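Local coordinates for protein L-tyrosine isonitrile synthase (Pseudomonas aeruginosa, PDB 3E59) that catalyses the synthesis of the isonitrile group on L-tyrosine, taking the isonitrile carbon from C2 of ribulose 5-phosphate, in the biosynthesis of paerucumarin, at residues Glu18-Arg23 with Asp37-Ile42; Tyr22-Pro27 with Ile256-Ala261; Ser71-Lys76 with Leu211-Gln216. One frame throughout, in Å; residues are numbered along the deposited sequence.

Interaction 1 (Glu18-Arg23 with Asp37-Ile42)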
# COMPACT_ATOMS: atom_id res chain seq x y z
N GLU A 18 -13.98 13.06 3.37
CA GLU A 18 -13.99 12.02 2.34
C GLU A 18 -12.93 10.92 2.56
O GLU A 18 -13.20 9.73 2.36
CB GLU A 18 -13.82 12.67 0.96
CG GLU A 18 -13.94 11.72 -0.21
CD GLU A 18 -15.34 11.16 -0.37
OE1 GLU A 18 -16.30 11.95 -0.28
OE2 GLU A 18 -15.47 9.93 -0.57
N LEU A 19 -11.72 11.32 2.96
CA LEU A 19 -10.64 10.37 3.26
C LEU A 19 -10.88 9.62 4.57
O LEU A 19 -10.56 8.46 4.69
CB LEU A 19 -9.29 11.09 3.34
CG LEU A 19 -8.89 12.01 2.18
CD1 LEU A 19 -7.68 12.88 2.54
CD2 LEU A 19 -8.60 11.19 0.92
N LEU A 20 -11.43 10.33 5.57
CA LEU A 20 -11.59 9.80 6.92
C LEU A 20 -12.51 8.58 6.99
O LEU A 20 -12.35 7.73 7.87
CB LEU A 20 -12.08 10.91 7.86
CG LEU A 20 -11.06 11.95 8.37
CD1 LEU A 20 -11.76 13.08 9.06
CD2 LEU A 20 -10.03 11.29 9.30
N LEU A 21 -13.48 8.52 6.06
CA LEU A 21 -14.37 7.37 5.89
C LEU A 21 -13.64 6.05 5.62
O LEU A 21 -14.16 4.99 5.96
CB LEU A 21 -15.33 7.60 4.72
CG LEU A 21 -16.32 8.76 4.83
CD1 LEU A 21 -16.89 9.08 3.45
CD2 LEU A 21 -17.43 8.45 5.86
N TYR A 22 -12.45 6.14 5.01
CA TYR A 22 -11.70 4.96 4.56
C TYR A 22 -10.35 4.80 5.26
O TYR A 22 -9.45 4.12 4.76
CB TYR A 22 -11.49 5.05 3.04
CG TYR A 22 -12.79 5.21 2.28
CD1 TYR A 22 -13.64 4.11 2.06
CD2 TYR A 22 -13.20 6.45 1.80
CE1 TYR A 22 -14.84 4.26 1.39
CE2 TYR A 22 -14.40 6.61 1.12
CZ TYR A 22 -15.21 5.51 0.92
OH TYR A 22 -16.40 5.64 0.25
N ARG A 23 -10.21 5.42 6.43
CA ARG A 23 -8.93 5.45 7.13
C ARG A 23 -8.59 4.09 7.77
O ARG A 23 -9.44 3.45 8.41
CB ARG A 23 -8.90 6.58 8.17
CG ARG A 23 -7.52 6.82 8.78
CD ARG A 23 -7.48 8.01 9.72
NE ARG A 23 -8.35 7.85 10.89
CZ ARG A 23 -7.94 7.57 12.12
NH1 ARG A 23 -6.65 7.40 12.40
NH2 ARG A 23 -8.85 7.46 13.10
N ASP A 37 -10.08 12.00 19.15
CA ASP A 37 -8.77 12.58 19.46
C ASP A 37 -7.81 12.37 18.29
O ASP A 37 -7.02 13.26 17.97
CB ASP A 37 -8.17 11.99 20.74
CG ASP A 37 -8.79 12.58 22.01
OD1 ASP A 37 -9.17 13.77 22.02
OD2 ASP A 37 -8.89 11.84 23.02
N GLU A 38 -7.90 11.20 17.67
CA GLU A 38 -7.12 10.89 16.46
C GLU A 38 -7.49 11.82 15.31
O GLU A 38 -6.60 12.32 14.62
CB GLU A 38 -7.32 9.44 16.04
CG GLU A 38 -6.57 8.43 16.87
CD GLU A 38 -6.99 7.01 16.57
OE1 GLU A 38 -7.66 6.79 15.54
OE2 GLU A 38 -6.66 6.10 17.36
N ILE A 39 -8.78 12.05 15.13
CA ILE A 39 -9.30 12.91 14.07
C ILE A 39 -8.84 14.36 14.25
O ILE A 39 -8.43 15.01 13.28
CB ILE A 39 -10.85 12.82 13.96
CG1 ILE A 39 -11.27 11.43 13.47
CG2 ILE A 39 -11.40 13.90 13.02
CD1 ILE A 39 -12.74 11.06 13.81
N ARG A 40 -8.89 14.85 15.48
CA ARG A 40 -8.42 16.19 15.81
C ARG A 40 -6.96 16.41 15.38
O ARG A 40 -6.64 17.40 14.71
CB ARG A 40 -8.61 16.49 17.31
N ARG A 41 -6.06 15.49 15.72
CA ARG A 41 -4.67 15.68 15.32
C ARG A 41 -4.41 15.40 13.84
O ARG A 41 -3.48 15.96 13.26
CB ARG A 41 -3.67 15.00 16.27
CG ARG A 41 -4.02 13.63 16.80
CD ARG A 41 -3.34 13.40 18.15
NE ARG A 41 -2.67 12.10 18.21
CZ ARG A 41 -3.21 10.98 18.69
NH1 ARG A 41 -4.46 10.96 19.17
NH2 ARG A 41 -2.50 9.86 18.69
N ILE A 42 -5.26 14.59 13.22
CA ILE A 42 -5.24 14.42 11.76
C ILE A 42 -5.58 15.74 11.06
O ILE A 42 -4.90 16.13 10.10
CB ILE A 42 -6.16 13.26 11.28
CG1 ILE A 42 -5.51 11.91 11.61
CG2 ILE A 42 -6.41 13.34 9.78
CD1 ILE A 42 -6.48 10.76 11.61
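Arg-23 and Glu-38 form a salt bridge within the packing of the N-terminal helix 11-20, and the turn at its end, on helix 35-55, beside edge strand 265-267 of the five-stranded parallel sheet. Arg-23 NH2 donates to Glu-38 OE1 at 2.8 Å, with an N-H...O angle of 167°. OE1 lies practically in the guanidinium plane, whereas the carboxylate plane is turned 81° from it, so a single carboxylate oxygen is gripped. NH1 adds a weak second bond to the same OE1, 3.4 Å long. Ile-42 approaches the arginine tip to tip and sets its CD1 over one guanidinium face, 3.5 Å from NH1 and offset toward the rim.

Beside this polar pair is an apolar one. Leu-20 divides its two methyls between two isoleucines three residues apart, on the same side of helix 35-55: CD1 meets Ile-39 CG2 at 4.1 Å, while CD2 meets Ile-42 CG2 at 4.2 Å. A type I beta turn from Leu-20 to Arg-23 brings both side chains to face helix 35-55.

Farther out, Phe-266 of strand 265-267 touches Leu-20, Arg-23 and Ile-42, placing the contact against the sheet edge. Glu-38 OE1 has a further cationic partner, Arg-25 NE, so two arginines converge on one carboxylate oxygen.

Interaction 2 (Tyr22-Pro27 with Ile256-Ala261). With PO4 (phosphate ion), chain E.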
# COMPACT_ATOMS: atom_id res chain seq x y z
N TYR A 22 -12.45 6.14 5.01
CA TYR A 22 -11.70 4.96 4.56
C TYR A 22 -10.35 4.80 5.26
O TYR A 22 -9.45 4.12 4.76
CB TYR A 22 -11.49 5.05 3.04
CG TYR A 22 -12.79 5.21 2.28
CD1 TYR A 22 -13.64 4.11 2.06
CD2 TYR A 22 -13.20 6.45 1.80
CE1 TYR A 22 -14.84 4.26 1.39
CE2 TYR A 22 -14.40 6.61 1.12
CZ TYR A 22 -15.21 5.51 0.92
OH TYR A 22 -16.40 5.64 0.25
N ARG A 23 -10.21 5.42 6.43
CA ARG A 23 -8.93 5.45 7.13
C ARG A 23 -8.59 4.09 7.77
O ARG A 23 -9.44 3.45 8.41
CB ARG A 23 -8.90 6.58 8.17
CG ARG A 23 -7.52 6.82 8.78
CD ARG A 23 -7.48 8.01 9.72
NE ARG A 23 -8.35 7.85 10.89
CZ ARG A 23 -7.94 7.57 12.12
NH1 ARG A 23 -6.65 7.40 12.40
NH2 ARG A 23 -8.85 7.46 13.10
N ARG A 24 -7.35 3.64 7.56
CA ARG A 24 -6.83 2.48 8.31
C ARG A 24 -6.46 2.94 9.71
O ARG A 24 -5.77 3.95 9.87
CB ARG A 24 -5.58 1.93 7.64
CG ARG A 24 -5.82 1.32 6.32
CD ARG A 24 -4.56 0.74 5.76
NE ARG A 24 -4.76 0.49 4.34
CZ ARG A 24 -4.98 -0.69 3.77
NH1 ARG A 24 -4.99 -1.82 4.49
NH2 ARG A 24 -5.17 -0.74 2.47
N ARG A 25 -6.95 2.21 10.72
CA ARG A 25 -6.58 2.45 12.11
C ARG A 25 -5.81 1.23 12.59
O ARG A 25 -5.97 0.15 12.01
CB ARG A 25 -7.83 2.61 12.98
CG ARG A 25 -8.74 3.78 12.60
CD ARG A 25 -9.85 3.95 13.63
NE ARG A 25 -9.32 4.34 14.94
CZ ARG A 25 -9.95 4.17 16.10
NH1 ARG A 25 -11.16 3.61 16.15
NH2 ARG A 25 -9.37 4.57 17.23
N TYR A 26 -4.97 1.38 13.61
CA TYR A 26 -4.33 0.24 14.26
C TYR A 26 -5.42 -0.61 14.91
O TYR A 26 -6.23 -0.07 15.66
CB TYR A 26 -3.29 0.68 15.30
CG TYR A 26 -2.10 1.38 14.68
CD1 TYR A 26 -1.04 0.65 14.12
CD2 TYR A 26 -2.04 2.78 14.63
CE1 TYR A 26 0.05 1.30 13.55
CE2 TYR A 26 -0.95 3.43 14.06
CZ TYR A 26 0.08 2.69 13.52
OH TYR A 26 1.15 3.32 12.96
N PRO A 27 -5.48 -1.93 14.59
CA PRO A 27 -6.50 -2.81 15.20
C PRO A 27 -6.51 -2.67 16.73
O PRO A 27 -7.57 -2.72 17.34
CB PRO A 27 -6.03 -4.22 14.81
CG PRO A 27 -5.27 -4.02 13.53
CD PRO A 27 -4.60 -2.67 13.66
N ILE A 256 -0.78 2.40 2.79
CA ILE A 256 -1.59 1.19 2.97
C ILE A 256 -1.31 0.52 4.31
O ILE A 256 -1.74 -0.63 4.54
CB ILE A 256 -1.49 0.18 1.76
CG1 ILE A 256 -0.05 -0.02 1.26
CG2 ILE A 256 -2.34 0.68 0.62
CD1 ILE A 256 0.79 -0.89 2.15
N HIS A 257 -0.57 1.23 5.17
CA HIS A 257 -0.44 0.90 6.59
C HIS A 257 -1.22 1.88 7.45
O HIS A 257 -1.31 3.05 7.11
CB HIS A 257 1.01 0.96 7.05
CG HIS A 257 1.95 0.17 6.22
ND1 HIS A 257 3.14 0.69 5.76
CD2 HIS A 257 1.88 -1.10 5.75
CE1 HIS A 257 3.77 -0.24 5.05
NE2 HIS A 257 3.02 -1.33 5.04
N PRO A 258 -1.76 1.40 8.59
CA PRO A 258 -2.28 2.32 9.62
C PRO A 258 -1.15 3.27 10.03
O PRO A 258 0.00 2.84 10.06
CB PRO A 258 -2.60 1.39 10.80
CG PRO A 258 -2.73 0.05 10.22
CD PRO A 258 -1.92 -0.02 8.96
N GLN A 259 -1.49 4.52 10.32
CA GLN A 259 -0.49 5.53 10.62
C GLN A 259 -0.83 6.30 11.89
O GLN A 259 -2.02 6.50 12.19
CB GLN A 259 -0.32 6.50 9.43
CG GLN A 259 0.25 5.87 8.13
CD GLN A 259 1.71 5.42 8.23
OE1 GLN A 259 2.44 5.82 9.14
NE2 GLN A 259 2.14 4.57 7.28
N PRO A 260 0.21 6.76 12.64
CA PRO A 260 -0.05 7.64 13.78
C PRO A 260 -0.85 8.86 13.30
O PRO A 260 -0.69 9.29 12.17
CB PRO A 260 1.36 8.07 14.24
CG PRO A 260 2.31 7.03 13.69
CD PRO A 260 1.65 6.49 12.43
N ALA A 261 -1.74 9.37 14.15
CA ALA A 261 -2.61 10.49 13.81
C ALA A 261 -1.86 11.81 13.59
O ALA A 261 -2.37 12.71 12.92
CB ALA A 261 -3.66 10.65 14.87
P PO4 E . 4.83 3.74 4.44
O1 PO4 E . 4.49 3.27 5.83
O2 PO4 E . 5.45 2.57 3.69
O3 PO4 E . 3.55 4.23 3.74
O4 PO4 E . 5.87 4.83 4.49
O HOH W 1 -3.92 8.03 10.96
O HOH W 2 -3.78 5.73 9.02
O HOH W 3 2.52 1.91 10.76
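Pro-258 sets its CB squarely over the centre of the Tyr-26 ring, a CH-pi contact, while three waters bridge the two irregular segments. CB stands 3.7 Å from the ring centroid and only 10° off the normal. The far end of the ring runs on to Pro-260, whose N is at the ring edge and whose CD is 3.3 Å from Tyr-26 OH.

One water accepts from Arg-23 NH1 and donates to Gln-259 O, a second joins Arg-24 O to Gln-259 N, and a third links Tyr-26 OH with Pro-258 O. The second fits between main chains that come closest at Arg-24 and Pro-258, whose CA atoms are 4.7 Å apart.

Arg-24 runs extended from CG to NE alongside Ile-256, in the same direction. Ile-256 O sits over one guanidinium face, 3.2 Å from NE but at a poor angle for bonding; NE donates instead to Ile-268 O, and NH1 to Asp-276 O and Leu-278 O.

On the other segment, His-257 ND1 donates to phosphate O1 at 2.9 Å (162°), and Gln-259 NE2 to the same oxygen at 3.1 Å and to Ser-255 OG. Ser-255, Arg-253 and Lys-265 also bind this ion, probably from the crystallisation liquor. The loop following parallel strand 252-255 thus forms part of an anion site at the strand's C-terminal end, a usual location for ligand sites in parallel alpha/beta folds.

Interaction 3 (Ser71-Lys76 with Leu211-Gln216)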
# COMPACT_ATOMS: atom_id res chain seq x y z
N SER A 71 2.20 -11.32 -3.30
CA SER A 71 2.96 -12.20 -2.39
C SER A 71 3.49 -13.42 -3.16
O SER A 71 2.76 -13.99 -3.99
CB SER A 71 2.07 -12.64 -1.23
OG SER A 71 2.55 -13.83 -0.63
N PRO A 72 4.74 -13.85 -2.87
CA PRO A 72 5.30 -15.01 -3.58
C PRO A 72 4.71 -16.33 -3.09
O PRO A 72 5.00 -17.38 -3.66
CB PRO A 72 6.79 -14.94 -3.24
CG PRO A 72 6.83 -14.26 -1.89
CD PRO A 72 5.69 -13.29 -1.88
N ASN A 73 3.91 -16.28 -2.04
CA ASN A 73 3.30 -17.46 -1.45
C ASN A 73 2.03 -17.84 -2.21
O ASN A 73 1.03 -17.11 -2.15
CB ASN A 73 2.99 -17.20 0.04
CG ASN A 73 2.52 -18.44 0.78
OD1 ASN A 73 2.15 -19.45 0.18
ND2 ASN A 73 2.54 -18.37 2.12
N PRO A 74 2.04 -19.00 -2.92
CA PRO A 74 0.87 -19.42 -3.69
C PRO A 74 -0.34 -19.75 -2.81
O PRO A 74 -1.45 -19.90 -3.32
CB PRO A 74 1.35 -20.69 -4.43
CG PRO A 74 2.84 -20.75 -4.23
CD PRO A 74 3.15 -19.98 -2.99
N GLY A 75 -0.12 -19.89 -1.51
CA GLY A 75 -1.21 -20.17 -0.59
C GLY A 75 -1.97 -18.93 -0.15
O GLY A 75 -3.02 -19.04 0.49
N LYS A 76 -1.43 -17.75 -0.48
CA LYS A 76 -2.01 -16.45 -0.05
C LYS A 76 -2.75 -15.72 -1.18
O LYS A 76 -3.69 -14.96 -0.92
CB LYS A 76 -0.93 -15.52 0.52
CG LYS A 76 -0.24 -15.99 1.80
CD LYS A 76 0.10 -14.83 2.77
CE LYS A 76 0.70 -13.62 2.08
NZ LYS A 76 1.22 -12.59 3.03
N LEU A 211 5.51 -19.11 4.81
CA LEU A 211 4.69 -20.23 5.24
C LEU A 211 3.89 -20.79 4.08
O LEU A 211 2.66 -20.77 4.11
CB LEU A 211 3.70 -19.80 6.33
CG LEU A 211 3.89 -20.21 7.78
CD1 LEU A 211 2.62 -19.85 8.54
CD2 LEU A 211 4.21 -21.70 7.93
N THR A 212 4.59 -21.28 3.06
CA THR A 212 3.95 -21.89 1.91
C THR A 212 3.26 -23.19 2.36
O THR A 212 3.83 -23.92 3.16
CB THR A 212 4.98 -22.16 0.78
OG1 THR A 212 6.04 -22.99 1.28
CG2 THR A 212 5.59 -20.85 0.30
N PRO A 213 2.02 -23.46 1.89
CA PRO A 213 1.31 -24.69 2.31
C PRO A 213 2.17 -25.96 2.23
O PRO A 213 1.95 -26.90 2.99
CB PRO A 213 0.13 -24.78 1.32
CG PRO A 213 0.37 -23.70 0.27
CD PRO A 213 1.22 -22.66 0.94
N ASP A 214 3.15 -25.94 1.33
CA ASP A 214 4.10 -27.03 1.12
C ASP A 214 5.33 -26.96 2.04
O ASP A 214 6.10 -27.93 2.11
CB ASP A 214 4.53 -27.07 -0.35
CG ASP A 214 5.28 -25.82 -0.77
OD1 ASP A 214 4.63 -24.81 -1.15
OD2 ASP A 214 6.53 -25.85 -0.74
N TYR A 215 5.53 -25.83 2.71
CA TYR A 215 6.67 -25.63 3.64
C TYR A 215 6.63 -26.67 4.75
O TYR A 215 5.63 -26.83 5.43
CB TYR A 215 6.66 -24.21 4.25
CG TYR A 215 7.86 -23.87 5.13
CD1 TYR A 215 9.09 -23.55 4.57
CD2 TYR A 215 7.75 -23.85 6.52
CE1 TYR A 215 10.20 -23.25 5.37
CE2 TYR A 215 8.83 -23.54 7.32
CZ TYR A 215 10.06 -23.24 6.74
OH TYR A 215 11.15 -22.94 7.53
N GLN A 216 7.74 -27.39 4.91
CA GLN A 216 7.82 -28.42 5.94
C GLN A 216 8.96 -28.19 6.91
O GLN A 216 9.26 -29.04 7.74
CB GLN A 216 7.90 -29.83 5.31
CG GLN A 216 6.57 -30.33 4.74
CD GLN A 216 5.61 -30.86 5.81
OE1 GLN A 216 5.97 -31.72 6.62
NE2 GLN A 216 4.38 -30.36 5.80
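Asn-73 and Thr-212 bring the two loops to a CA separation of 5.6 Å, and Gly-75 and Pro-213 follow at 5.9 Å, with a type I beta turn from Thr-212 to Tyr-215 carrying the second loop onward. Asn-73 buries more of its surface here than any other residue of the two segments (56 Å²). Its CG is anti to the backbone N (chi1 -172°), and ND2 donates to Leu-211 O at 3.1 Å with an N-H...O angle of 151°; the donor stands well above the carbonyl plane. ND2 also donates to Glu-208 O, so this one amide nitrogen spans the last turn of helix 193-210 and the first residue beyond it.

The other amide atom, OD1, accepts from Gly-75 N at 2.9 Å, which makes an Asx turn and holds the amide from its own loop. An ST turn directly before it, in which Ser-71 OG accepts from Asn-73 N, fixes the Asn-73 backbone.

OD1 also packs against Pro-213 CD at 3.4 Å and Thr-212 CG2 at 3.7 Å. Gly-75 CA lies 3.8 Å from Pro-213 CD, and Pro-74 CD touches Thr-212 CG2. Lys-76 NZ forms a salt bridge with Asp-209 in helix 193-210.

Interactions 1 and 2 start from the same part of the chain, share Tyr-22 and Arg-23, and have centres 9 Å apart. They touch through a shared carboxylate (Glu-38) and through Ala-261 packed on helix 35-55. Together they fasten the segment after helix 11-20 both to helix 35-55 and to the loop between parallel strands 252-255 and 265-267. Interaction 3 is about 36 Å from interaction 1 and 27 Å from interaction 2, centre to centre, and lies across the chain's centre from interaction 1. In sequence it follows interaction 1 and is nested inside the loop closed by interaction 2. Helix 193-210 connects the regions, touching Tyr-26 near its start and leading into 211-216.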